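Local coordinates for protease (PDB 5Z6O), which hydrolyses peptide bonds as a serine protease of the subtilase (S8) family, related to proteinase K, and probably cleaves casein, gelatin and type IV collagen, at residues R6-S18 with L205-P217. Numbering follows the deposited sequence.
Sequences RNSPSWGLSRISS and LYAPGKDITAAYP
Trp11, in the first turn of helix 11-16, donates its indole N-H to the turn between strands 205-208 and 212-215. The principal bond runs from Trp11 NE1 to Lys210 O, 2.8 Å long, with the acceptor in the ring plane. Its C=O...donor angle is 163°, so the carbonyl points almost straight at the nitrogen. A second, weak bond joins the same NE1 to Asp211 O at 3.1 Å and is strongly bent at the hydrogen. This orientation follows from chi1 of 71°, which sets CG between the backbone N and the carbonyl carbon and carries the indole across to the turn. The ring also lies over Pro208: CB sits 3.9 Å from the centroid of the six-membered ring, over the face, a CH-pi contact closest at Trp11 CH2. Ile212 CD1 comes in obliquely, 3.9 Å from Trp11 CE2. With an alanine in place of Trp11, Lys210 O would probably lose its indole donor and Pro208 the aromatic face covering it.

Gly12, with no side chain, lets the helix approach closely and brings its CA to 3.6 Å from Pro208 CB. One turn on, Ile16 CG2 meets the far side of the pyrrolidine ring at Pro208 CD. At the N-cap, Ser10 OG, anti to its own backbone nitrogen, accepts a weak bond from Thr213 N at 3.3 Å. The turn that offers the two carbonyls to Trp11 forms a G1 beta bulge at Asp211 and Ile212, against strand 221-224. The contact thus packs an N-terminal helix against an edge strand of the subtilisin-like parallel sheet and the first strand of the antiparallel pair 212-215 and 221-224 that follows it.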
ATOM      1  N   ARG A   6      11.984   8.549 -16.047  1.00 10.51           N
ATOM      2  CA  ARG A   6      11.394   8.450 -17.378  1.00 13.08           C
ATOM      3  C   ARG A   6      11.078   7.008 -17.758  1.00 11.43           C
ATOM      4  O   ARG A   6      11.798   6.081 -17.395  1.00 11.73           O
ATOM      5  CB  ARG A   6      12.335   9.076 -18.418  1.00 12.63           C
ATOM      6  CG  ARG A   6      12.323  10.581 -18.254  1.00 16.30           C
ATOM      7  CD  ARG A   6      12.900  11.318 -19.432  1.00 22.53           C
ATOM      8  NE  ARG A   6      13.241  12.657 -18.985  1.00 19.60           N
ATOM      9  CZ  ARG A   6      12.449  13.720 -19.067  1.00 17.97           C
ATOM     10  NH1 ARG A   6      11.233  13.640 -19.585  1.00 21.67           N
ATOM     11  NH2 ARG A   6      12.896  14.883 -18.626  1.00 31.16           N
ATOM     12  N   ASN A   7      10.011   6.831 -18.538  1.00 13.61           N
ATOM     13  CA  ASN A   7       9.602   5.501 -19.013  1.00 14.88           C
ATOM     14  C   ASN A   7       9.496   4.525 -17.844  1.00 17.78           C
ATOM     15  O   ASN A   7      10.115   3.458 -17.813  1.00 17.42           O
ATOM     16  CB  ASN A   7      10.565   4.981 -20.075  1.00 17.99           C
ATOM     17  CG  ASN A   7      10.679   5.949 -21.237  1.00 35.50           C
ATOM     18  OD1 ASN A   7      11.783   6.282 -21.697  1.00 40.90           O
ATOM     19  ND2 ASN A   7       9.527   6.464 -21.676  1.00 29.10           N
ATOM     20  N   SER A   8       8.755   4.936 -16.829  1.00 15.66           N
ATOM     21  CA  SER A   8       8.738   4.134 -15.613  1.00 16.27           C
ATOM     22  C   SER A   8       8.254   2.721 -15.927  1.00 13.41           C
ATOM     23  O   SER A   8       7.362   2.536 -16.766  1.00 14.61           O
ATOM     24  CB  SER A   8       7.815   4.763 -14.587  1.00 17.98           C
ATOM     25  OG  SER A   8       6.510   4.910 -15.140  1.00 52.23           O
ATOM     26  N   PRO A   9       8.783   1.716 -15.235  1.00 14.01           N
ATOM     27  CA  PRO A   9       8.524   0.320 -15.626  1.00 12.59           C
ATOM     28  C   PRO A   9       7.178  -0.227 -15.186  1.00 16.82           C
ATOM     29  O   PRO A   9       6.892  -1.402 -15.447  1.00 18.37           O
ATOM     30  CB  PRO A   9       9.667  -0.442 -14.940  1.00 16.83           C
ATOM     31  CG  PRO A   9      10.004   0.379 -13.776  1.00 15.32           C
ATOM     32  CD  PRO A   9       9.833   1.826 -14.211  1.00 13.46           C
ATOM     33  N   SER A  10       6.348   0.569 -14.516  1.00 10.43           N
ATOM     34  CA  SER A  10       4.980   0.159 -14.218  1.00  8.37           C
ATOM     35  C   SER A  10       4.088   1.358 -14.500  1.00  9.12           C
ATOM     36  O   SER A  10       4.397   2.455 -14.019  1.00 11.28           O
ATOM     37  CB  SER A  10       4.827  -0.277 -12.753  1.00  9.66           C
ATOM     38  OG  SER A  10       3.471  -0.655 -12.504  1.00 11.99           O
ATOM     39  N   TRP A  11       2.993   1.154 -15.257  1.00  9.54           N
ATOM     40  CA  TRP A  11       2.088   2.263 -15.600  1.00 10.30           C
ATOM     41  C   TRP A  11       1.501   2.920 -14.359  1.00 12.08           C
ATOM     42  O   TRP A  11       1.161   4.104 -14.402  1.00  8.93           O
ATOM     43  CB  TRP A  11       0.944   1.784 -16.540  1.00 11.24           C
ATOM     44  CG  TRP A  11      -0.061   0.908 -15.855  1.00 10.01           C
ATOM     45  CD1 TRP A  11      -0.025  -0.459 -15.727  1.00 10.90           C
ATOM     46  CD2 TRP A  11      -1.250   1.336 -15.183  1.00  8.64           C
ATOM     47  NE1 TRP A  11      -1.115  -0.901 -15.002  1.00 10.33           N
ATOM     48  CE2 TRP A  11      -1.862   0.185 -14.628  1.00  7.99           C
ATOM     49  CE3 TRP A  11      -1.830   2.582 -14.953  1.00  8.37           C
ATOM     50  CZ2 TRP A  11      -3.050   0.244 -13.903  1.00 10.82           C
ATOM     51  CZ3 TRP A  11      -3.033   2.629 -14.204  1.00  7.67           C
ATOM     52  CH2 TRP A  11      -3.631   1.472 -13.733  1.00 10.67           C
ATOM     53  N   GLY A  12       1.417   2.203 -13.236  1.00  9.22           N
ATOM     54  CA  GLY A  12       0.793   2.792 -12.052  1.00  7.68           C
ATOM     55  C   GLY A  12       1.590   3.960 -11.485  1.00  8.54           C
ATOM     56  O   GLY A  12       1.014   4.955 -11.018  1.00 11.51           O
ATOM     57  N   LEU A  13       2.925   3.888 -11.566  1.00  9.50           N
ATOM     58  CA  LEU A  13       3.745   5.000 -11.099  1.00  7.37           C
ATOM     59  C   LEU A  13       3.478   6.250 -11.915  1.00  8.45           C
ATOM     60  O   LEU A  13       3.229   7.333 -11.373  1.00 11.18           O
ATOM     61  CB  LEU A  13       5.236   4.637 -11.193  1.00 10.31           C
ATOM     62  CG  LEU A  13       5.685   3.475 -10.307  1.00 11.09           C
ATOM     63  CD1 LEU A  13       7.188   3.282 -10.523  1.00 13.44           C
ATOM     64  CD2 LEU A  13       5.425   3.768  -8.808  1.00  9.66           C
ATOM     65  N   SER A  14       3.577   6.145 -13.234  1.00 10.29           N
ATOM     66  CA  SER A  14       3.386   7.358 -14.013  1.00 10.47           C
ATOM     67  C   SER A  14       1.953   7.848 -13.940  1.00  9.77           C
ATOM     68  O   SER A  14       1.719   9.051 -14.061  1.00 13.08           O
ATOM     69  CB  SER A  14       3.810   7.125 -15.462  1.00 15.81           C
ATOM     70  OG  SER A  14       3.389   5.853 -15.882  1.00 20.63           O
ATOM     71  N   ARG A  15       0.985   6.954 -13.680  1.00  9.14           N
ATOM     72  CA  ARG A  15      -0.400   7.404 -13.566  1.00  6.94           C
ATOM     73  C   ARG A  15      -0.579   8.327 -12.377  1.00 10.08           C
ATOM     74  O   ARG A  15      -1.348   9.290 -12.458  1.00  9.82           O
ATOM     75  CB  ARG A  15      -1.346   6.207 -13.429  1.00  8.52           C
ATOM     76  CG  ARG A  15      -2.855   6.593 -13.474  1.00 10.85           C
ATOM     77  CD  ARG A  15      -3.187   7.190 -14.826  1.00 11.32           C
ATOM     78  NE  ARG A  15      -4.517   7.820 -14.878  1.00 11.34           N
ATOM     79  CZ  ARG A  15      -4.757   9.083 -14.538  1.00 13.22           C
ATOM     80  NH1 ARG A  15      -5.982   9.580 -14.682  1.00 13.00           N
ATOM     81  NH2 ARG A  15      -3.766   9.866 -14.097  1.00 10.79           N
ATOM     82  N   ILE A  16       0.065   8.008 -11.242  1.00  6.92           N
ATOM     83  CA  ILE A  16      -0.269   8.769 -10.029  1.00  9.89           C
ATOM     84  C   ILE A  16       0.369  10.149  -9.991  1.00 12.57           C
ATOM     85  O   ILE A  16       0.039  10.939  -9.096  1.00 13.98           O
ATOM     86  CB  ILE A  16       0.110   8.023  -8.739  1.00 11.07           C
ATOM     87  CG1 ILE A  16       1.624   7.836  -8.674  1.00 13.38           C
ATOM     88  CG2 ILE A  16      -0.652   6.713  -8.688  1.00 15.10           C
ATOM     89  CD1 ILE A  16       2.196   7.503  -7.287  1.00 19.25           C
ATOM     90  N   SER A  17       1.267  10.479 -10.932  1.00 10.79           N
ATOM     91  CA  SER A  17       1.819  11.827 -11.006  1.00  7.64           C
ATOM     92  C   SER A  17       1.279  12.604 -12.191  1.00 12.11           C
ATOM     93  O   SER A  17       1.822  13.654 -12.534  1.00 14.76           O
ATOM     94  CB  SER A  17       3.358  11.830 -11.031  1.00 10.52           C
ATOM     95  OG  SER A  17       3.908  11.048 -12.081  1.00 12.02           O
ATOM     96  N   SER A  18       0.175  12.157 -12.757  1.00 11.26           N
ATOM     97  CA  SER A  18      -0.376  12.761 -13.958  1.00 11.54           C
ATOM     98  C   SER A  18      -1.867  12.988 -13.769  1.00 16.83           C
ATOM     99  O   SER A  18      -2.544  12.188 -13.124  1.00 11.19           O
ATOM    100  CB  SER A  18      -0.146  11.856 -15.171  1.00 15.64           C
ATOM    101  OG  SER A  18      -0.705  12.483 -16.300  1.00 22.78           O
ATOM    102  N   LEU A 205     -10.655   5.518  -1.936  1.00  7.92           N
ATOM    103  CA  LEU A 205     -10.239   5.932  -3.287  1.00 10.48           C
ATOM    104  C   LEU A 205      -9.729   4.718  -4.061  1.00  8.02           C
ATOM    105  O   LEU A 205      -9.574   3.623  -3.517  1.00 10.67           O
ATOM    106  CB  LEU A 205      -9.169   7.033  -3.258  1.00 10.18           C
ATOM    107  CG  LEU A 205      -7.809   6.635  -2.728  1.00 10.24           C
ATOM    108  CD1 LEU A 205      -6.725   7.538  -3.377  1.00 12.16           C
ATOM    109  CD2 LEU A 205      -7.722   6.842  -1.207  1.00 11.83           C
ATOM    110  N   TYR A 206      -9.472   4.942  -5.345  1.00  9.20           N
ATOM    111  CA  TYR A 206      -8.867   3.987  -6.272  1.00  8.91           C
ATOM    112  C   TYR A 206      -7.376   4.247  -6.385  1.00  6.26           C
ATOM    113  O   TYR A 206      -6.918   5.388  -6.268  1.00  7.30           O
ATOM    114  CB  TYR A 206      -9.461   4.105  -7.701  1.00  4.46           C
ATOM    115  CG  TYR A 206     -10.809   3.410  -7.859  1.00  6.80           C
ATOM    116  CD1 TYR A 206     -12.003   4.015  -7.399  1.00  7.37           C
ATOM    117  CD2 TYR A 206     -10.881   2.136  -8.448  1.00  9.22           C
ATOM    118  CE1 TYR A 206     -13.241   3.337  -7.525  1.00 12.23           C
ATOM    119  CE2 TYR A 206     -12.103   1.462  -8.592  1.00  9.31           C
ATOM    120  CZ  TYR A 206     -13.263   2.065  -8.140  1.00 14.26           C
ATOM    121  OH  TYR A 206     -14.430   1.359  -8.317  1.00 12.53           O
ATOM    122  N   ALA A 207      -6.637   3.180  -6.701  1.00  6.79           N
ATOM    123  CA  ALA A 207      -5.245   3.310  -7.101  1.00 11.02           C
ATOM    124  C   ALA A 207      -4.971   2.219  -8.107  1.00  7.19           C
ATOM    125  O   ALA A 207      -5.719   1.232  -8.163  1.00  5.60           O
ATOM    126  CB  ALA A 207      -4.299   3.184  -5.895  1.00  8.19           C
ATOM    127  N   PRO A 208      -3.901   2.342  -8.892  1.00  6.11           N
ATOM    128  CA  PRO A 208      -3.631   1.364  -9.955  1.00  4.85           C
ATOM    129  C   PRO A 208      -3.501  -0.035  -9.387  1.00  8.20           C
ATOM    130  O   PRO A 208      -2.747  -0.265  -8.435  1.00  8.04           O
ATOM    131  CB  PRO A 208      -2.305   1.851 -10.550  1.00  8.46           C
ATOM    132  CG  PRO A 208      -2.396   3.340 -10.414  1.00  9.98           C
ATOM    133  CD  PRO A 208      -3.046   3.543  -9.029  1.00  9.27           C
ATOM    134  N   GLY A 209      -4.222  -0.977  -9.997  1.00  8.05           N
ATOM    135  CA  GLY A 209      -4.276  -2.299  -9.410  1.00  7.17           C
ATOM    136  C   GLY A 209      -4.281  -3.420 -10.406  1.00 13.08           C
ATOM    137  O   GLY A 209      -4.277  -4.580 -10.000  1.00 15.56           O
ATOM    138  N   LYS A 210      -4.322  -3.120 -11.703  1.00 12.07           N
ATOM    139  CA  LYS A 210      -4.312  -4.183 -12.706  1.00  8.12           C
ATOM    140  C   LYS A 210      -3.040  -4.094 -13.515  1.00 10.26           C
ATOM    141  O   LYS A 210      -2.675  -3.002 -13.997  1.00 12.41           O
ATOM    142  CB  LYS A 210      -5.531  -4.091 -13.632  1.00 12.93           C
ATOM    143  CG  LYS A 210      -5.490  -5.146 -14.766  1.00 14.04           C
ATOM    144  CD  LYS A 210      -6.791  -5.120 -15.581  1.00 19.53           C
ATOM    145  CE  LYS A 210      -6.804  -6.256 -16.613  1.00 21.19           C
ATOM    146  NZ  LYS A 210      -6.053  -5.842 -17.807  1.00 27.91           N
ATOM    147  N   ASP A 211      -2.354  -5.240 -13.653  1.00 13.49           N
ATOM    148  CA  ASP A 211      -1.092  -5.349 -14.395  1.00 11.75           C
ATOM    149  C   ASP A 211      -0.045  -4.381 -13.854  1.00 10.57           C
ATOM    150  O   ASP A 211       0.480  -3.525 -14.571  1.00  9.10           O
ATOM    151  CB  ASP A 211      -1.292  -5.164 -15.918  1.00 10.28           C
ATOM    152  CG  ASP A 211      -2.177  -6.253 -16.503  1.00 19.39           C
ATOM    153  OD1 ASP A 211      -2.070  -7.401 -16.055  1.00 18.49           O
ATOM    154  OD2 ASP A 211      -3.002  -5.974 -17.375  1.00 22.48           O
ATOM    155  N   ILE A 212       0.292  -4.583 -12.577  1.00  8.66           N
ATOM    156  CA  ILE A 212       1.260  -3.753 -11.861  1.00  9.41           C
ATOM    157  C   ILE A 212       2.573  -4.534 -11.774  1.00  7.53           C
ATOM    158  O   ILE A 212       2.588  -5.670 -11.300  1.00 11.07           O
ATOM    159  CB  ILE A 212       0.749  -3.390 -10.460  1.00 11.79           C
ATOM    160  CG1 ILE A 212      -0.547  -2.584 -10.538  1.00  8.70           C
ATOM    161  CG2 ILE A 212       1.876  -2.685  -9.665  1.00  7.35           C
ATOM    162  CD1 ILE A 212      -0.349  -1.258 -11.309  1.00  9.35           C
ATOM    163  N   THR A 213       3.667  -3.954 -12.271  1.00  9.76           N
ATOM    164  CA  THR A 213       4.967  -4.611 -12.274  1.00 10.31           C
ATOM    165  C   THR A 213       5.796  -4.153 -11.080  1.00  9.68           C
ATOM    166  O   THR A 213       5.905  -2.946 -10.820  1.00 10.02           O
ATOM    167  CB  THR A 213       5.695  -4.302 -13.583  1.00 11.78           C
ATOM    168  OG1 THR A 213       4.865  -4.760 -14.663  1.00 15.52           O
ATOM    169  CG2 THR A 213       7.106  -4.986 -13.646  1.00 12.00           C
ATOM    170  N   ALA A 214       6.419  -5.110 -10.377  1.00 10.10           N
ATOM    171  CA  ALA A 214       7.267  -4.761  -9.234  1.00 10.55           C
ATOM    172  C   ALA A 214       8.230  -5.916  -8.952  1.00 10.54           C
ATOM    173  O   ALA A 214       8.201  -6.949  -9.626  1.00 13.38           O
ATOM    174  CB  ALA A 214       6.419  -4.448  -7.991  1.00 10.27           C
ATOM    175  N   ALA A 215       9.068  -5.749  -7.923  1.00 11.60           N
ATOM    176  CA  ALA A 215      10.116  -6.732  -7.624  1.00 13.12           C
ATOM    177  C   ALA A 215       9.530  -8.073  -7.189  1.00 12.22           C
ATOM    178  O   ALA A 215       8.440  -8.154  -6.607  1.00 12.34           O
ATOM    179  CB  ALA A 215      11.010  -6.196  -6.495  1.00 11.63           C
ATOM    180  N   TYR A 216      10.287  -9.141  -7.432  1.00 13.14           N
ATOM    181  CA  TYR A 216       9.898 -10.482  -7.038  1.00 12.77           C
ATOM    182  C   TYR A 216      11.120 -11.176  -6.450  1.00 12.46           C
ATOM    183  O   TYR A 216      12.246 -10.861  -6.839  1.00 16.22           O
ATOM    184  CB  TYR A 216       9.390 -11.233  -8.277  1.00 13.87           C
ATOM    185  CG  TYR A 216       8.328 -12.231  -8.032  1.00 17.22           C
ATOM    186  CD1 TYR A 216       7.089 -11.856  -7.528  1.00 25.03           C
ATOM    187  CD2 TYR A 216       8.541 -13.568  -8.349  1.00 29.80           C
ATOM    188  CE1 TYR A 216       6.101 -12.794  -7.320  1.00 32.85           C
ATOM    189  CE2 TYR A 216       7.563 -14.510  -8.143  1.00 31.09           C
ATOM    190  CZ  TYR A 216       6.351 -14.120  -7.628  1.00 28.42           C
ATOM    191  OH  TYR A 216       5.378 -15.078  -7.430  1.00 48.98           O
ATOM    192  N   PRO A 217      10.942 -12.056  -5.471  1.00 11.51           N
ATOM    193  CA  PRO A 217      12.107 -12.671  -4.810  1.00 17.69           C
ATOM    194  C   PRO A 217      13.109 -13.248  -5.798  1.00 20.72           C
ATOM    195  O   PRO A 217      12.748 -13.857  -6.806  1.00 18.18           O
ATOM    196  CB  PRO A 217      11.485 -13.768  -3.953  1.00 11.56           C
ATOM    197  CG  PRO A 217      10.110 -13.232  -3.598  1.00 16.11           C
ATOM    198  CD  PRO A 217       9.666 -12.528  -4.899  1.00 13.57           C
TER